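Local coordinates for protein involved in catabolism of external DNA (Legionella pneumophila subsp. pneumophila, PDB 2OO3) that probably methylates a single adenine of 23S ribosomal RNA at N6, using S-adenosyl-L-methionine as the methyl donor, at residues His32-Leu37 and Gln109-Asp114. Numbering follows the deposited sequence.
Sequences HKDKPL and QLRSQD
R111 reads the carbonyls of the 32-37 loop with the tip of its guanidinium. NH1 donates to K33 O at 2.7 Å, close to the guanidinium plane though well above the carbonyl plane, while NH2 donates to K35 O at 2.9 Å along a more bent N-H (133°). Between these acceptors D34 centres an inverse gamma turn. D34, its CG anti to the backbone N (chi1 -167°), takes a nearly straight bond at OD1 from Q113 NE2 (3.0 Å), with carboxylate and amide planes almost perpendicular. That amide nitrogen also lies over one face of the guanidinium, toward its rim. Q113 OE1 sits against the P36 ring at CD (3.4 Å) and accepts from a water. L37 CD2 meets L110 CD2 at 3.7 Å. The contact ties together two loops that lead into neighbouring parallel strands, 38-41 and 115-119, of a Rossmann-like methyltransferase sheet; L37 and R115 carry the backbone pairing onward. D114 holds the arginine along its NE/NH2 edge: its syn lone pairs receive NE at OD2 (2.8 Å) and NH2 at OD1, a side-on salt bridge. Each oxygen has a second donor on its anti side, about 30° out of the carboxylate plane, R111 N for OD2 and L37 N for OD1 (2.9 Å); R111 to D114 is a type I turn. Farther out, R160 NH1 also donates to K35 O, and helix 14-30 touches both leucines.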
ATOM      1  N   HIS A  32     -13.735   9.293  -7.065  1.00  9.80           N
ATOM      2  CA  HIS A  32     -14.945  10.130  -7.021  1.00 11.55           C
ATOM      3  C   HIS A  32     -14.937  11.217  -8.074  1.00 13.69           C
ATOM      4  O   HIS A  32     -16.001  11.632  -8.544  1.00 15.14           O
ATOM      5  CB  HIS A  32     -15.140  10.799  -5.683  1.00 10.77           C
ATOM      6  CG  HIS A  32     -15.782   9.910  -4.681  1.00 11.89           C
ATOM      7  ND1 HIS A  32     -17.139   9.688  -4.661  1.00 13.06           N
ATOM      8  CD2 HIS A  32     -15.257   9.162  -3.683  1.00 12.69           C
ATOM      9  CE1 HIS A  32     -17.429   8.854  -3.673  1.00 14.82           C
ATOM     10  NE2 HIS A  32     -16.306   8.523  -3.062  1.00 14.83           N
ATOM     11  N   LYS A  33     -13.743  11.679  -8.429  1.00 14.76           N
ATOM     12  CA  LYS A  33     -13.597  12.698  -9.446  1.00 16.46           C
ATOM     13  C   LYS A  33     -13.548  12.058 -10.811  1.00 17.01           C
ATOM     14  O   LYS A  33     -12.704  11.182 -11.061  1.00 16.66           O
ATOM     15  CB  LYS A  33     -12.314  13.507  -9.247  1.00 16.72           C
ATOM     16  CG  LYS A  33     -12.289  14.763 -10.132  1.00 20.10           C
ATOM     17  CD  LYS A  33     -11.241  15.755  -9.664  1.00 22.95           C
ATOM     18  CE  LYS A  33     -11.562  17.141 -10.165  1.00 25.80           C
ATOM     19  NZ  LYS A  33     -11.108  17.276 -11.552  1.00 30.93           N
ATOM     20  N   ASP A  34     -14.424  12.546 -11.693  1.00 17.72           N
ATOM     21  CA  ASP A  34     -14.519  12.084 -13.069  1.00 18.95           C
ATOM     22  C   ASP A  34     -13.517  12.829 -13.960  1.00 18.22           C
ATOM     23  O   ASP A  34     -13.886  13.515 -14.946  1.00 20.15           O
ATOM     24  CB  ASP A  34     -15.953  12.248 -13.605  1.00 19.37           C
ATOM     25  CG  ASP A  34     -16.173  11.503 -14.897  1.00 23.39           C
ATOM     26  OD1 ASP A  34     -15.478  10.483 -15.120  1.00 28.44           O
ATOM     27  OD2 ASP A  34     -17.032  11.922 -15.699  1.00 26.74           O
ATOM     28  N   LYS A  35     -12.255  12.711 -13.604  1.00 15.80           N
ATOM     29  CA  LYS A  35     -11.146  13.162 -14.427  1.00 15.23           C
ATOM     30  C   LYS A  35     -10.107  12.052 -14.266  1.00 13.43           C
ATOM     31  O   LYS A  35     -10.039  11.461 -13.182  1.00 12.61           O
ATOM     32  CB  LYS A  35     -10.553  14.489 -13.908  1.00 15.93           C
ATOM     33  CG  LYS A  35     -11.414  15.733 -14.161  1.00 18.90           C
ATOM     34  CD  LYS A  35     -11.468  16.143 -15.613  1.00 23.26           C
ATOM     35  CE  LYS A  35     -12.462  17.322 -15.815  1.00 24.97           C
ATOM     36  NZ  LYS A  35     -11.923  18.727 -15.561  1.00 30.83           N
ATOM     37  N   PRO A  36      -9.325  11.766 -15.327  1.00 11.86           N
ATOM     38  CA  PRO A  36      -8.349  10.682 -15.296  1.00 10.88           C
ATOM     39  C   PRO A  36      -7.355  10.866 -14.185  1.00 10.63           C
ATOM     40  O   PRO A  36      -7.016  11.993 -13.805  1.00  9.52           O
ATOM     41  CB  PRO A  36      -7.634  10.781 -16.652  1.00 11.62           C
ATOM     42  CG  PRO A  36      -8.099  12.026 -17.256  1.00 11.16           C
ATOM     43  CD  PRO A  36      -9.362  12.428 -16.647  1.00 11.81           C
ATOM     44  N   LEU A  37      -6.930   9.730 -13.660  1.00 10.86           N
ATOM     45  CA  LEU A  37      -5.953   9.629 -12.599  1.00  9.94           C
ATOM     46  C   LEU A  37      -4.762   8.868 -13.154  1.00  8.97           C
ATOM     47  O   LEU A  37      -4.920   7.842 -13.858  1.00  8.84           O
ATOM     48  CB  LEU A  37      -6.587   8.881 -11.388  1.00 10.21           C
ATOM     49  CG  LEU A  37      -5.729   8.549 -10.158  1.00 10.90           C
ATOM     50  CD1 LEU A  37      -5.338   9.807  -9.369  1.00 10.23           C
ATOM     51  CD2 LEU A  37      -6.446   7.568  -9.217  1.00 10.82           C
ATOM     52  N   GLN A 109     -10.308  -1.351  -8.972  1.00 11.25           N
ATOM     53  CA  GLN A 109     -10.994  -0.124  -8.601  1.00  9.77           C
ATOM     54  C   GLN A 109     -10.877   1.078  -9.556  1.00  9.10           C
ATOM     55  O   GLN A 109     -11.717   2.004  -9.519  1.00  8.64           O
ATOM     56  CB  GLN A 109     -10.505   0.288  -7.229  1.00 10.44           C
ATOM     57  CG  GLN A 109     -11.311  -0.364  -6.101  1.00 12.06           C
ATOM     58  CD  GLN A 109     -10.750   0.049  -4.784  1.00 13.59           C
ATOM     59  OE1 GLN A 109      -9.655  -0.360  -4.440  1.00 16.43           O
ATOM     60  NE2 GLN A 109     -11.441   0.927  -4.084  1.00 13.64           N
ATOM     61  N   LEU A 110      -9.833   1.094 -10.367  1.00  8.38           N
ATOM     62  CA  LEU A 110      -9.620   2.197 -11.293  1.00  8.80           C
ATOM     63  C   LEU A 110     -10.538   2.092 -12.505  1.00  8.90           C
ATOM     64  O   LEU A 110     -11.243   1.088 -12.655  1.00  7.38           O
ATOM     65  CB  LEU A 110      -8.137   2.303 -11.690  1.00  8.58           C
ATOM     66  CG  LEU A 110      -7.261   2.852 -10.542  1.00  9.23           C
ATOM     67  CD1 LEU A 110      -5.789   2.838 -10.942  1.00 11.86           C
ATOM     68  CD2 LEU A 110      -7.655   4.256 -10.187  1.00  8.98           C
ATOM     69  N   ARG A 111     -10.540   3.134 -13.349  1.00  8.64           N
ATOM     70  CA  ARG A 111     -11.494   3.228 -14.457  1.00  9.72           C
ATOM     71  C   ARG A 111     -10.780   3.172 -15.808  1.00 10.82           C
ATOM     72  O   ARG A 111      -9.560   3.353 -15.887  1.00 10.53           O
ATOM     73  CB  ARG A 111     -12.295   4.530 -14.311  1.00  9.65           C
ATOM     74  CG  ARG A 111     -12.918   4.582 -12.947  1.00 10.78           C
ATOM     75  CD  ARG A 111     -13.007   5.936 -12.351  1.00 13.78           C
ATOM     76  NE  ARG A 111     -11.776   6.731 -12.379  1.00 13.19           N
ATOM     77  CZ  ARG A 111     -11.791   8.044 -12.180  1.00 12.42           C
ATOM     78  NH1 ARG A 111     -12.963   8.624 -11.929  1.00 12.91           N
ATOM     79  NH2 ARG A 111     -10.682   8.778 -12.240  1.00  9.81           N
ATOM     80  N   SER A 112     -11.544   2.951 -16.875  1.00 11.22           N
ATOM     81  CA  SER A 112     -10.965   2.916 -18.210  1.00 11.89           C
ATOM     82  C   SER A 112     -10.251   4.199 -18.558  1.00 11.50           C
ATOM     83  O   SER A 112      -9.294   4.165 -19.343  1.00 10.93           O
ATOM     84  CB  SER A 112     -12.038   2.622 -19.266  1.00 13.83           C
ATOM     85  OG  SER A 112     -13.126   3.517 -19.125  1.00 16.40           O
ATOM     86  N   GLN A 113     -10.676   5.337 -17.984  1.00 10.38           N
ATOM     87  CA  GLN A 113     -10.008   6.618 -18.320  1.00 10.40           C
ATOM     88  C   GLN A 113      -8.657   6.822 -17.614  1.00  9.18           C
ATOM     89  O   GLN A 113      -7.912   7.743 -17.930  1.00  9.40           O
ATOM     90  CB  GLN A 113     -10.920   7.819 -17.993  1.00 10.45           C
ATOM     91  CG  GLN A 113     -11.102   7.979 -16.480  1.00 12.23           C
ATOM     92  CD  GLN A 113     -12.124   9.005 -16.116  1.00 17.62           C
ATOM     93  OE1 GLN A 113     -11.874  10.211 -16.283  1.00 21.81           O
ATOM     94  NE2 GLN A 113     -13.289   8.559 -15.598  1.00 11.41           N
ATOM     95  N   ASP A 114      -8.351   5.996 -16.635  1.00  8.52           N
ATOM     96  CA  ASP A 114      -7.179   6.240 -15.785  1.00  7.57           C
ATOM     97  C   ASP A 114      -5.972   5.647 -16.460  1.00  7.62           C
ATOM     98  O   ASP A 114      -6.100   4.958 -17.483  1.00  8.64           O
ATOM     99  CB  ASP A 114      -7.397   5.640 -14.378  1.00  6.24           C
ATOM    100  CG  ASP A 114      -8.590   6.266 -13.663  1.00  7.34           C
ATOM    101  OD1 ASP A 114      -8.760   7.513 -13.776  1.00  7.11           O
ATOM    102  OD2 ASP A 114      -9.369   5.536 -12.982  1.00  3.53           O
TER
HETATM  103  O   HOH W   1     -13.184  11.972 -17.905  1.00 24.49           O